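Local coordinates for protein B-agarase (Saccharophagus degradans, PDB 4BQ2) that hydrolyses agarose as an exo-acting beta-agarase of glycoside hydrolase family 50, probably releasing its products from the ends of the polysaccharide chains, at residues Asp11-Asn16 with Ala22-Glu27; Leu40-Gln45 with Thr84-Asp89; Ser71-Ile76 with Pro143-Asp148; Arg100-Pro105 with Gln110-Lys115. One frame throughout, in Å; residues are numbered along the deposited sequence. Where two conformers were deposited one is given.

Overall arrangement
All four interactions lie within the CBM-like part of the chain and show how strands are knitted into one module. Interactions 1 and 2 share the antiparallel pair of strands 22-30 and 36-44, where S25 O meets K41 N at 2.7 Å. Interactions 2 and 4 join through T84 O and I104 N, 2.6 Å apart, and interactions 3 and 4 through F74 O and Y112 N at 2.7 Å. Interaction 1 comes nearest the bound calcium, with the I26 side chain about 7 Å away, against about 13 Å for Y73 and about 14 Å for L42. Within interaction 2, Q85 is hydrogen-bonded to L667 and H669, far along the chain.

Interaction 1: residues Asp11-Asn16 with Ala22-Glu27; sequences DQVPSN and ARASIE
Loop residues D11, Q12 and V13 pack against one face of strand 22-30 in a surface contact at the margin of the CBM-like module, close to its calcium site. I26 carries most of it. Its CG2 branch lies anti to the backbone N (chi1 -56° for CG1) and meets the carboxylate of D11, with D11 OD1 3.6 Å from I26 CG2. The other branch runs along the loop backbone, bringing I26 CD1 to 3.8 Å from Q12 O. The V13 and I26 side chains lie alongside each other, pointing opposite ways, and V13 CG2 stands 4.0 Å from I26 CG1. F8 and F19 add aromatic surface around this apolar cluster.

The polar link is made by water. One water molecule donates both to D11 OD1 and to I26 O, each at 2.9 Å, and so joins a loop carboxylate to the strand backbone beside the hydrocarbon contact. Strand alternation separates the chemistry: A24 and I26 turn toward the loop, whereas S25 and E27 turn away, and there S25 OG donates to E27 OE2 (2.7 Å) on the anti side of the carboxylate.

Segment 11-16 follows D7 and E9 in the same loop; these bind calcium together with S37, K38 and D185. A connecting loop laid over a strand beside a metal site is consistent with the calcium-bearing beta-sandwich architecture common among carbohydrate-binding modules.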
loop_
_atom_site.group_PDB
_atom_site.type_symbol
_atom_site.label_atom_id
_atom_site.label_comp_id
_atom_site.label_asym_id
_atom_site.label_seq_id
_atom_site.Cartn_x
_atom_site.Cartn_y
_atom_site.Cartn_z
ATOM N N ASP A 11 14.520 25.785 -29.756
ATOM C CA ASP A 11 15.802 25.064 -29.520
ATOM C C ASP A 11 16.491 25.432 -28.177
ATOM O O ASP A 11 17.692 25.175 -27.968
ATOM C CB ASP A 11 16.772 25.285 -30.711
ATOM C CG ASP A 11 17.495 24.003 -31.158
ATOM O OD1 ASP A 11 17.607 23.043 -30.363
ATOM O OD2 ASP A 11 17.954 23.953 -32.329
ATOM N N GLN A 12 15.740 26.029 -27.251
ATOM C CA GLN A 12 16.359 26.402 -25.984
ATOM C C GLN A 12 15.808 25.602 -24.810
ATOM O O GLN A 12 14.602 25.310 -24.742
ATOM C CB GLN A 12 16.191 27.895 -25.729
ATOM C CG GLN A 12 16.823 28.773 -26.800
ATOM C CD GLN A 12 16.640 30.249 -26.511
ATOM O OE1 GLN A 12 16.644 30.670 -25.348
ATOM N NE2 GLN A 12 16.467 31.049 -27.570
ATOM N N VAL A 13 16.683 25.238 -23.879
ATOM C CA VAL A 13 16.187 24.698 -22.628
ATOM C C VAL A 13 15.671 25.892 -21.825
ATOM O O VAL A 13 16.458 26.763 -21.421
ATOM C CB VAL A 13 17.271 23.911 -21.867
ATOM C CG1 VAL A 13 16.718 23.448 -20.532
ATOM C CG2 VAL A 13 17.753 22.716 -22.694
ATOM N N PRO A 14 14.350 25.961 -21.597
ATOM C CA PRO A 14 13.802 27.144 -20.945
ATOM C C PRO A 14 14.485 27.389 -19.624
ATOM O O PRO A 14 14.877 26.428 -18.933
ATOM C CB PRO A 14 12.334 26.784 -20.725
ATOM C CG PRO A 14 12.033 25.795 -21.802
ATOM C CD PRO A 14 13.295 24.992 -21.962
ATOM N N SER A 15 14.641 28.671 -19.284
ATOM C CA SER A 15 15.347 29.046 -18.072
ATOM C C SER A 15 14.499 28.888 -16.808
ATOM O O SER A 15 15.057 28.865 -15.709
ATOM C CB SER A 15 15.936 30.465 -18.186
ATOM O OG SER A 15 14.916 31.441 -18.224
ATOM N N ASN A 16 13.177 28.773 -16.983
ATOM C CA ASN A 16 12.235 28.548 -15.883
ATOM C C ASN A 16 12.091 27.072 -15.508
ATOM O O ASN A 16 11.282 26.733 -14.644
ATOM C CB ASN A 16 10.851 29.109 -16.221
ATOM C CG ASN A 16 10.874 30.596 -16.506
ATOM O OD1 ASN A 16 11.692 31.342 -15.954
ATOM N ND2 ASN A 16 9.971 31.040 -17.375
ATOM N N ALA A 22 19.748 15.416 -13.026
ATOM C CA ALA A 22 19.346 15.086 -14.361
ATOM C C ALA A 22 20.081 16.008 -15.316
ATOM O O ALA A 22 20.393 17.133 -14.958
ATOM C CB ALA A 22 17.842 15.276 -14.506
ATOM N N ARG A 23 20.351 15.519 -16.521
ATOM C CA ARG A 23 20.880 16.353 -17.620
ATOM C C ARG A 23 19.782 16.561 -18.667
ATOM O O ARG A 23 19.060 15.627 -19.011
ATOM C CB ARG A 23 22.055 15.653 -18.311
ATOM C CG ARG A 23 23.284 15.392 -17.450
ATOM C CD ARG A 23 24.359 14.640 -18.240
ATOM N NE ARG A 23 25.624 14.651 -17.503
ATOM C CZ ARG A 23 26.040 13.668 -16.704
ATOM N NH1 ARG A 23 25.306 12.572 -16.542
ATOM N NH2 ARG A 23 27.197 13.769 -16.070
ATOM N N ALA A 24 19.674 17.778 -19.180
ATOM C CA ALA A 24 18.622 18.137 -20.123
ATOM C C ALA A 24 19.229 18.621 -21.426
ATOM O O ALA A 24 20.282 19.276 -21.405
ATOM C CB ALA A 24 17.780 19.244 -19.533
ATOM N N SER A 25 18.580 18.298 -22.553
ATOM C CA SER A 25 18.981 18.827 -23.864
ATOM C C SER A 25 17.777 18.817 -24.813
ATOM O O SER A 25 16.774 18.115 -24.564
ATOM C CB SER A 25 20.131 18.026 -24.470
ATOM O OG SER A 25 19.828 16.641 -24.561
ATOM N N ILE A 26 17.867 19.597 -25.877
ATOM C CA ILE A 26 16.815 19.601 -26.892
ATOM C C ILE A 26 17.288 18.724 -28.030
ATOM O O ILE A 26 18.380 18.924 -28.567
ATOM C CB ILE A 26 16.484 21.007 -27.426
ATOM C CG1 ILE A 26 16.092 21.967 -26.298
ATOM C CG2 ILE A 26 15.355 20.946 -28.481
ATOM C CD1 ILE A 26 14.822 21.603 -25.552
ATOM N N GLU A 27 16.475 17.730 -28.378
ATOM C CA GLU A 27 16.785 16.804 -29.472
ATOM C C GLU A 27 15.557 16.635 -30.361
ATOM O O GLU A 27 14.426 16.898 -29.937
ATOM C CB GLU A 27 17.178 15.409 -28.966
ATOM C CG GLU A 27 18.100 15.340 -27.747
ATOM C CD GLU A 27 19.551 15.665 -28.058
ATOM O OE1 GLU A 27 19.881 15.837 -29.263
ATOM O OE2 GLU A 27 20.360 15.746 -27.089
HETATM O O HOH W 1 18.010 20.321 -31.115
#

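Interaction 2: residues Leu40-Gln45 with Thr84-Asp89; sequences LKLAMQ and TQFYLD
F86 and its two partners, M44 and L42, bridge strands whose closest CA atoms, those of M44 and T84, are 10.3 Å apart; side chains alone make the contact. The approach of sulfur to the ring is neither stacked nor edge-on. M44 SD lies 4.0 Å from F86 CE1 and 5.3 Å from the ring centroid, 69° off the ring normal, an oblique Met-aromatic contact. The thioether chain bends at chi3 (-76°), so that the terminal methyl runs alongside the ring rather than pointing away from it.

L42 behaves differently. Its CD2 methyl arrives at the ring edge, near the ring plane, 4.1 Å from F86 CZ. The two partners therefore take neighbouring atoms on the same outer rim of the phenyl group.

Such a meeting of side chains from strands that are not paired with each other is consistent with the hydrophobic interior of a beta-sandwich, where strands 36-44 and 84-92 would belong to facing layers. F86 leaves its strand with an unusual chi1 of -102°, away from the staggered values, and with this torsion the ring's CE1-CZ side reaches L42 and M44. V182 on strand 180-191 also packs on F86, while V173 on strand 166-174 touches M44; all three side chains of the contact are buried.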
loop_
_atom_site.group_PDB
_atom_site.type_symbol
_atom_site.label_atom_id
_atom_site.label_comp_id
_atom_site.label_asym_id
_atom_site.label_seq_id
_atom_site.Cartn_x
_atom_site.Cartn_y
_atom_site.Cartn_z
ATOM N N LEU A 40 12.300 17.929 -25.264
ATOM C CA LEU A 40 13.230 17.979 -24.138
ATOM C C LEU A 40 13.617 16.569 -23.741
ATOM O O LEU A 40 12.772 15.783 -23.240
ATOM C CB LEU A 40 12.589 18.684 -22.959
ATOM C CG LEU A 40 13.496 18.807 -21.725
ATOM C CD1 LEU A 40 14.513 19.919 -21.905
ATOM C CD2 LEU A 40 12.591 19.095 -20.546
ATOM N N LYS A 41 14.897 16.272 -23.915
ATOM C CA LYS A 41 15.447 14.993 -23.535
ATOM C C LYS A 41 15.915 15.087 -22.079
ATOM O O LYS A 41 16.757 15.922 -21.748
ATOM C CB LYS A 41 16.613 14.594 -24.442
ATOM C CG LYS A 41 17.207 13.243 -24.044
ATOM C CD LYS A 41 18.437 12.899 -24.846
ATOM C CE LYS A 41 18.975 11.561 -24.356
ATOM N NZ LYS A 41 19.845 10.918 -25.382
ATOM N N LEU A 42 15.337 14.262 -21.208
ATOM C CA LEU A 42 15.621 14.384 -19.771
ATOM C C LEU A 42 16.298 13.096 -19.314
ATOM O O LEU A 42 15.653 12.042 -19.253
ATOM C CB LEU A 42 14.341 14.690 -18.991
ATOM C CG LEU A 42 14.485 14.850 -17.464
ATOM C CD1 LEU A 42 15.269 16.130 -17.122
ATOM C CD2 LEU A 42 13.132 14.843 -16.758
ATOM N N ALA A 43 17.602 13.171 -19.022
ATOM C CA ALA A 43 18.354 11.988 -18.675
ATOM C C ALA A 43 18.653 12.048 -17.166
ATOM O O ALA A 43 19.460 12.874 -16.719
ATOM C CB ALA A 43 19.621 11.887 -19.515
ATOM N N MET A 44 17.919 11.222 -16.403
ATOM C CA MET A 44 17.943 11.233 -14.931
ATOM C C MET A 44 18.979 10.252 -14.428
ATOM O O MET A 44 19.078 9.118 -14.904
ATOM C CB MET A 44 16.538 10.908 -14.348
ATOM C CG MET A 44 15.510 12.036 -14.585
ATOM S SD MET A 44 13.778 11.513 -14.599
ATOM C CE MET A 44 13.709 10.755 -16.208
ATOM N N GLN A 45 19.773 10.710 -13.472
ATOM C CA GLN A 45 20.748 9.886 -12.802
ATOM C C GLN A 45 20.038 9.211 -11.616
ATOM O O GLN A 45 20.393 9.407 -10.440
ATOM C CB GLN A 45 21.945 10.757 -12.385
ATOM C CG GLN A 45 22.828 11.192 -13.573
ATOM C CD GLN A 45 22.235 12.314 -14.426
ATOM O OE1 GLN A 45 22.017 13.451 -13.956
ATOM N NE2 GLN A 45 21.980 12.009 -15.683
ATOM N N THR A 84 9.512 4.201 -17.363
ATOM C CA THR A 84 9.675 5.237 -16.362
ATOM C C THR A 84 8.338 5.528 -15.713
ATOM O O THR A 84 7.364 5.799 -16.408
ATOM C CB THR A 84 10.165 6.565 -17.044
ATOM O OG1 THR A 84 11.351 6.309 -17.784
ATOM C CG2 THR A 84 10.419 7.653 -16.010
ATOM N N GLN A 85 8.279 5.482 -14.385
ATOM C CA GLN A 85 7.090 5.921 -13.668
ATOM C C GLN A 85 7.355 7.371 -13.234
ATOM O O GLN A 85 8.249 7.636 -12.407
ATOM C CB GLN A 85 6.768 5.028 -12.457
ATOM C CG GLN A 85 5.623 5.605 -11.621
ATOM C CD GLN A 85 5.264 4.776 -10.417
ATOM O OE1 GLN A 85 5.918 3.761 -10.123
ATOM N NE2 GLN A 85 4.265 5.237 -9.655
ATOM N N PHE A 86 6.611 8.307 -13.826
ATOM C CA PHE A 86 6.679 9.697 -13.446
ATOM C C PHE A 86 5.658 10.008 -12.359
ATOM O O PHE A 86 4.474 9.573 -12.442
ATOM C CB PHE A 86 6.358 10.599 -14.665
ATOM C CG PHE A 86 7.556 11.214 -15.296
ATOM C CD1 PHE A 86 8.714 11.498 -14.530
ATOM C CD2 PHE A 86 7.537 11.569 -16.641
ATOM C CE1 PHE A 86 9.816 12.120 -15.114
ATOM C CE2 PHE A 86 8.630 12.178 -17.231
ATOM C CZ PHE A 86 9.783 12.438 -16.471
ATOM N N TYR A 87 6.105 10.778 -11.366
ATOM C CA TYR A 87 5.224 11.416 -10.415
ATOM C C TYR A 87 5.034 12.838 -10.879
ATOM O O TYR A 87 6.021 13.537 -11.099
ATOM C CB TYR A 87 5.843 11.387 -9.020
ATOM C CG TYR A 87 5.858 9.989 -8.423
ATOM C CD1 TYR A 87 6.922 9.137 -8.656
ATOM C CD2 TYR A 87 4.799 9.538 -7.647
ATOM C CE1 TYR A 87 6.953 7.838 -8.114
ATOM C CE2 TYR A 87 4.803 8.250 -7.100
ATOM C CZ TYR A 87 5.882 7.412 -7.344
ATOM O OH TYR A 87 5.880 6.146 -6.783
ATOM N N LEU A 88 3.775 13.246 -11.089
ATOM C CA LEU A 88 3.472 14.603 -11.465
ATOM C C LEU A 88 2.896 15.274 -10.214
ATOM O O LEU A 88 1.856 14.840 -9.719
ATOM C CB LEU A 88 2.465 14.627 -12.633
ATOM C CG LEU A 88 1.827 16.007 -12.847
ATOM C CD1 LEU A 88 2.841 16.956 -13.484
ATOM C CD2 LEU A 88 0.527 15.906 -13.681
ATOM N N ASP A 89 3.606 16.280 -9.702
ATOM C CA ASP A 89 3.147 17.056 -8.558
ATOM C C ASP A 89 2.951 18.470 -9.047
ATOM O O ASP A 89 3.846 19.050 -9.648
ATOM C CB ASP A 89 4.210 17.059 -7.458
ATOM C CG ASP A 89 4.364 15.689 -6.790
ATOM O OD1 ASP A 89 3.556 15.395 -5.893
ATOM O OD2 ASP A 89 5.285 14.922 -7.178
#

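Interaction 3: residues Ser71-Ile76 with Pro143-Asp148; sequences SLYFDI and PTWTSD
W145 and Y73 are brought together by two unlike first torsions. The indole of W145 is set between its own backbone N and carbonyl carbon (chi1 63°), which sends it from the loop toward strand 70-79, while the phenol of Y73 stands anti to its carbonyl carbon (chi1 -82°) and reaches from the strand toward the loop. The two side chains thus approach from opposite directions, and Y73 OH reaches 3.5 Å from W145 CZ2, obliquely to the indole plane. S71, two residues back on the same face of the strand, adds its hydroxyl at the indole edge, where S71 OG lies 3.8 Å from W145 CH2; that hydroxyl is hydrogen-bonded to N192.

A water completes the junction. It accepts from W145 NE1 at 2.9 Å and lies in the plane of the tyrosine ring, 2.7 Å from Y73 OH. S147 OG is a weak third partner of this water, at 3.4 Å.

The contact ties the long loop between strands 110-115 and 150-155 back to strand 70-79 of the beta-rich CBM-like module, and it belongs to a wider aromatic cluster. Y113 of strand 110-115 stacks on W145 and also meets the Y73 ring at a shallow angle, whereas H119 stands nearly perpendicular to the indole. Just before W145 in the loop, T144 is hydrogen-bonded to both H119 and K115.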
loop_
_atom_site.group_PDB
_atom_site.type_symbol
_atom_site.label_atom_id
_atom_site.label_comp_id
_atom_site.label_asym_id
_atom_site.label_seq_id
_atom_site.Cartn_x
_atom_site.Cartn_y
_atom_site.Cartn_z
ATOM N N SER A 71 -7.397 20.390 -18.706
ATOM C CA SER A 71 -6.338 19.483 -18.281
ATOM C C SER A 71 -5.003 19.972 -18.821
ATOM O O SER A 71 -4.931 20.585 -19.865
ATOM C CB SER A 71 -6.588 18.044 -18.802
ATOM O OG SER A 71 -7.775 17.513 -18.250
ATOM N N LEU A 72 -3.951 19.650 -18.080
ATOM C CA LEU A 72 -2.590 19.822 -18.474
ATOM C C LEU A 72 -2.122 18.569 -19.225
ATOM O O LEU A 72 -2.253 17.439 -18.717
ATOM C CB LEU A 72 -1.762 19.942 -17.192
ATOM C CG LEU A 72 -0.308 20.343 -17.217
ATOM C CD1 LEU A 72 -0.188 21.745 -17.824
ATOM C CD2 LEU A 72 0.222 20.311 -15.768
ATOM N N TYR A 73 -1.546 18.785 -20.402
ATOM C CA TYR A 73 -1.096 17.708 -21.285
ATOM C C TYR A 73 0.401 17.697 -21.470
ATOM O O TYR A 73 1.000 18.763 -21.558
ATOM C CB TYR A 73 -1.722 17.928 -22.662
ATOM C CG TYR A 73 -3.116 17.421 -22.767
ATOM C CD1 TYR A 73 -4.171 18.101 -22.166
ATOM C CD2 TYR A 73 -3.397 16.248 -23.465
ATOM C CE1 TYR A 73 -5.467 17.642 -22.255
ATOM C CE2 TYR A 73 -4.707 15.782 -23.562
ATOM C CZ TYR A 73 -5.727 16.488 -22.965
ATOM O OH TYR A 73 -7.029 16.052 -23.057
ATOM N N PHE A 74 0.987 16.500 -21.580
ATOM C CA PHE A 74 2.410 16.325 -21.923
ATOM C C PHE A 74 2.509 15.183 -22.916
ATOM O O PHE A 74 1.795 14.174 -22.752
ATOM C CB PHE A 74 3.247 15.872 -20.705
ATOM C CG PHE A 74 3.078 16.698 -19.467
ATOM C CD1 PHE A 74 1.972 16.542 -18.647
ATOM C CD2 PHE A 74 4.101 17.544 -19.057
ATOM C CE1 PHE A 74 1.832 17.290 -17.478
ATOM C CE2 PHE A 74 3.973 18.317 -17.898
ATOM C CZ PHE A 74 2.850 18.173 -17.107
ATOM N N ASP A 75 3.363 15.326 -23.936
ATOM C CA ASP A 75 3.730 14.188 -24.795
ATOM C C ASP A 75 5.020 13.631 -24.203
ATOM O O ASP A 75 5.954 14.384 -23.944
ATOM C CB ASP A 75 3.970 14.610 -26.260
ATOM C CG ASP A 75 2.717 15.156 -26.953
ATOM O OD1 ASP A 75 1.608 15.123 -26.371
ATOM O OD2 ASP A 75 2.882 15.698 -28.076
ATOM N N ILE A 76 5.055 12.341 -23.904
ATOM C CA ILE A 76 6.215 11.750 -23.212
ATOM C C ILE A 76 6.505 10.369 -23.766
ATOM O O ILE A 76 5.565 9.633 -24.153
ATOM C CB ILE A 76 5.979 11.632 -21.667
ATOM C CG1 ILE A 76 5.193 12.837 -21.119
ATOM C CG2 ILE A 76 7.298 11.441 -20.896
ATOM C CD1 ILE A 76 4.856 12.730 -19.627
ATOM N N PRO A 143 -11.577 6.981 -17.539
ATOM C CA PRO A 143 -11.555 8.364 -18.049
ATOM C C PRO A 143 -12.967 8.926 -18.263
ATOM O O PRO A 143 -13.903 8.158 -18.487
ATOM C CB PRO A 143 -10.804 8.236 -19.382
ATOM C CG PRO A 143 -10.824 6.792 -19.720
ATOM C CD PRO A 143 -10.836 6.062 -18.412
ATOM N N THR A 144 -13.128 10.245 -18.185
ATOM C CA THR A 144 -14.446 10.863 -18.354
ATOM C C THR A 144 -14.770 11.231 -19.801
ATOM O O THR A 144 -15.811 11.840 -20.069
ATOM C CB THR A 144 -14.599 12.109 -17.475
ATOM O OG1 THR A 144 -13.476 12.965 -17.689
ATOM C CG2 THR A 144 -14.671 11.713 -16.007
ATOM N N TRP A 145 -13.858 10.912 -20.716
ATOM C CA TRP A 145 -14.152 10.934 -22.141
ATOM C C TRP A 145 -13.285 9.888 -22.825
ATOM O O TRP A 145 -12.363 9.358 -22.203
ATOM C CB TRP A 145 -13.888 12.304 -22.747
ATOM C CG TRP A 145 -12.438 12.770 -22.697
ATOM C CD1 TRP A 145 -11.450 12.502 -23.605
ATOM C CD2 TRP A 145 -11.842 13.590 -21.690
ATOM N NE1 TRP A 145 -10.270 13.128 -23.230
ATOM C CE2 TRP A 145 -10.485 13.790 -22.052
ATOM C CE3 TRP A 145 -12.323 14.187 -20.524
ATOM C CZ2 TRP A 145 -9.615 14.568 -21.288
ATOM C CZ3 TRP A 145 -11.457 14.956 -19.763
ATOM C CH2 TRP A 145 -10.112 15.136 -20.148
ATOM N N THR A 146 -13.557 9.639 -24.105
ATOM C CA THR A 146 -12.827 8.660 -24.909
ATOM C C THR A 146 -11.831 9.317 -25.845
ATOM O O THR A 146 -12.181 10.234 -26.609
ATOM C CB THR A 146 -13.805 7.807 -25.746
ATOM O OG1 THR A 146 -14.699 7.145 -24.851
ATOM C CG2 THR A 146 -13.041 6.757 -26.570
ATOM N N SER A 147 -10.581 8.871 -25.772
ATOM C CA SER A 147 -9.531 9.347 -26.671
ATOM C C SER A 147 -8.352 8.372 -26.663
ATOM O O SER A 147 -8.320 7.454 -25.851
ATOM C CB SER A 147 -9.065 10.750 -26.259
ATOM O OG SER A 147 -8.369 10.708 -25.024
ATOM N N ASP A 148 -7.406 8.569 -27.582
ATOM C CA ASP A 148 -6.165 7.775 -27.624
ATOM C C ASP A 148 -5.203 8.181 -26.475
ATOM O O ASP A 148 -4.236 7.463 -26.174
ATOM C CB ASP A 148 -5.464 7.970 -28.967
ATOM C CG ASP A 148 -6.053 7.121 -30.078
ATOM O OD1 ASP A 148 -7.077 6.442 -29.859
ATOM O OD2 ASP A 148 -5.468 7.117 -31.186
HETATM O O HOH W 2 -7.858 14.044 -24.638
#

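Interaction 4: residues Arg100-Pro105 with Gln110-Lys115; sequences RSIDIP and QSYYAK
Strands 97-104 and 110-115 run antiparallel at 163° but do not pair directly; each is hydrogen-bonded to strand 150-155, and their axes come no closer than 8.9 Å. Side chains of the beta-rich CBM-like module meet across this spacing, in two patches.

In the first, the Y112 ring serves as a platform. I104 CD1 lies over one face, 3.9 Å from the ring centroid and 18° off the normal, a CH-pi contact. I104 CG1 is turned anti to the carbonyl carbon (chi1 -45°), and with chi2 also near -60° the terminal methyl comes over the ring. The phenolic end reaches the turn, with P105 CD 3.3 Å from Y112 OH, and the hydroxyl is hydrogen-bonded to R150, which also forms a salt bridge to D103.

The second patch is built round R100. Its extended chain passes A114, where R100 CD is 4.0 Å from A114 CB, before the guanidinium meets two waters at its edge. R100 NH2 donates to one at 2.7 Å, and that water in turn donates to K115 O at 2.8 Å. The other accepts from R100 NH2 at 3.1 Å and, weakly, from K115 NZ.

R100 NH2 and K115 NZ are 5.7 Å apart. Any repulsion between these like charges would be lessened by the intervening water and by their other partners, F152 O for R100 and D120 for K115.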
loop_
_atom_site.group_PDB
_atom_site.type_symbol
_atom_site.label_atom_id
_atom_site.label_comp_id
_atom_site.label_asym_id
_atom_site.label_seq_id
_atom_site.Cartn_x
_atom_site.Cartn_y
_atom_site.Cartn_z
ATOM N N ARG A 100 -0.253 12.942 -9.255
ATOM C CA ARG A 100 -0.729 11.875 -10.136
ATOM C C ARG A 100 0.508 11.173 -10.620
ATOM O O ARG A 100 1.602 11.689 -10.496
ATOM C CB ARG A 100 -1.534 12.432 -11.324
ATOM C CG ARG A 100 -2.872 13.061 -10.959
ATOM C CD ARG A 100 -3.778 13.205 -12.202
ATOM N NE ARG A 100 -5.078 13.770 -11.829
ATOM C CZ ARG A 100 -6.265 13.183 -11.998
ATOM N NH1 ARG A 100 -6.375 11.990 -12.586
ATOM N NH2 ARG A 100 -7.370 13.825 -11.587
ATOM N N SER A 101 0.340 9.986 -11.176
ATOM C CA SER A 101 1.481 9.238 -11.647
ATOM C C SER A 101 1.036 8.275 -12.728
ATOM O O SER A 101 -0.175 7.894 -12.795
ATOM C CB SER A 101 2.134 8.460 -10.469
ATOM O OG SER A 101 3.272 7.745 -10.942
ATOM N N ILE A 102 1.988 7.866 -13.569
ATOM C CA ILE A 102 1.706 6.886 -14.627
ATOM C C ILE A 102 3.015 6.281 -15.124
ATOM O O ILE A 102 4.097 6.842 -14.887
ATOM C CB ILE A 102 0.892 7.538 -15.791
ATOM C CG1 ILE A 102 0.289 6.478 -16.707
ATOM C CG2 ILE A 102 1.747 8.532 -16.574
ATOM C CD1 ILE A 102 -0.683 5.580 -15.982
ATOM N N ASP A 103 2.931 5.134 -15.794
ATOM C CA ASP A 103 4.081 4.522 -16.464
ATOM C C ASP A 103 4.275 5.182 -17.819
ATOM O O ASP A 103 3.286 5.503 -18.483
ATOM C CB ASP A 103 3.804 3.033 -16.749
ATOM C CG ASP A 103 2.587 2.825 -17.626
ATOM O OD1 ASP A 103 1.457 3.067 -17.130
ATOM O OD2 ASP A 103 2.773 2.429 -18.819
ATOM N N ILE A 104 5.538 5.380 -18.201
ATOM C CA ILE A 104 5.916 5.883 -19.517
ATOM C C ILE A 104 6.703 4.790 -20.216
ATOM O O ILE A 104 7.879 4.536 -19.889
ATOM C CB ILE A 104 6.767 7.172 -19.458
ATOM C CG1 ILE A 104 6.192 8.191 -18.453
ATOM C CG2 ILE A 104 6.946 7.713 -20.868
ATOM C CD1 ILE A 104 4.764 8.709 -18.739
ATOM N N PRO A 105 6.051 4.098 -21.167
ATOM C CA PRO A 105 6.726 3.017 -21.884
ATOM C C PRO A 105 7.772 3.530 -22.862
ATOM O O PRO A 105 7.709 4.685 -23.279
ATOM C CB PRO A 105 5.578 2.316 -22.666
ATOM C CG PRO A 105 4.328 2.732 -21.964
ATOM C CD PRO A 105 4.604 4.133 -21.458
ATOM N N GLN A 110 3.369 9.039 -26.559
ATOM C CA GLN A 110 1.934 9.198 -26.325
ATOM C C GLN A 110 1.648 10.521 -25.614
ATOM O O GLN A 110 2.577 11.139 -25.061
ATOM C CB GLN A 110 1.393 8.028 -25.497
ATOM C CG GLN A 110 1.687 6.664 -26.117
ATOM C CD GLN A 110 1.032 5.523 -25.371
ATOM O OE1 GLN A 110 -0.194 5.386 -25.376
ATOM N NE2 GLN A 110 1.846 4.698 -24.708
ATOM N N SER A 111 0.384 10.950 -25.610
ATOM C CA SER A 111 -0.016 12.161 -24.879
ATOM C C SER A 111 -0.624 11.763 -23.563
ATOM O O SER A 111 -1.415 10.782 -23.499
ATOM C CB SER A 111 -1.094 12.975 -25.639
ATOM O OG SER A 111 -0.537 13.775 -26.659
ATOM N N TYR A 112 -0.291 12.535 -22.526
ATOM C CA TYR A 112 -0.706 12.238 -21.169
ATOM C C TYR A 112 -1.416 13.447 -20.578
ATOM O O TYR A 112 -0.960 14.576 -20.759
ATOM C CB TYR A 112 0.535 11.887 -20.315
ATOM C CG TYR A 112 1.160 10.570 -20.696
ATOM C CD1 TYR A 112 2.121 10.486 -21.713
ATOM C CD2 TYR A 112 0.775 9.404 -20.044
ATOM C CE1 TYR A 112 2.686 9.286 -22.082
ATOM C CE2 TYR A 112 1.325 8.203 -20.382
ATOM C CZ TYR A 112 2.267 8.128 -21.422
ATOM O OH TYR A 112 2.816 6.885 -21.717
ATOM N N TYR A 113 -2.503 13.245 -19.844
ATOM C CA TYR A 113 -3.144 14.431 -19.258
ATOM C C TYR A 113 -3.469 14.321 -17.799
ATOM O O TYR A 113 -3.757 13.234 -17.290
ATOM C CB TYR A 113 -4.396 14.873 -20.051
ATOM C CG TYR A 113 -5.522 13.848 -20.061
ATOM C CD1 TYR A 113 -5.565 12.843 -21.034
ATOM C CD2 TYR A 113 -6.546 13.905 -19.125
ATOM C CE1 TYR A 113 -6.602 11.907 -21.064
ATOM C CE2 TYR A 113 -7.591 12.984 -19.140
ATOM C CZ TYR A 113 -7.608 11.991 -20.115
ATOM O OH TYR A 113 -8.640 11.080 -20.111
ATOM N N ALA A 114 -3.455 15.481 -17.145
ATOM C CA ALA A 114 -3.839 15.607 -15.766
ATOM C C ALA A 114 -4.860 16.713 -15.654
ATOM O O ALA A 114 -4.579 17.880 -15.959
ATOM C CB ALA A 114 -2.618 15.899 -14.889
ATOM N N LYS A 115 -6.057 16.339 -15.224
ATOM C CA LYS A 115 -7.144 17.300 -15.039
ATOM C C LYS A 115 -6.761 18.407 -14.047
ATOM O O LYS A 115 -6.192 18.129 -13.005
ATOM C CB LYS A 115 -8.408 16.552 -14.595
ATOM C CG LYS A 115 -9.163 15.878 -15.733
ATOM C CD LYS A 115 -10.159 14.902 -15.151
ATOM C CE LYS A 115 -10.952 14.200 -16.229
ATOM N NZ LYS A 115 -11.241 12.832 -15.701
HETATM O O HOH W 3 -9.701 12.111 -12.669
HETATM O O HOH W 4 -6.154 16.142 -11.004
#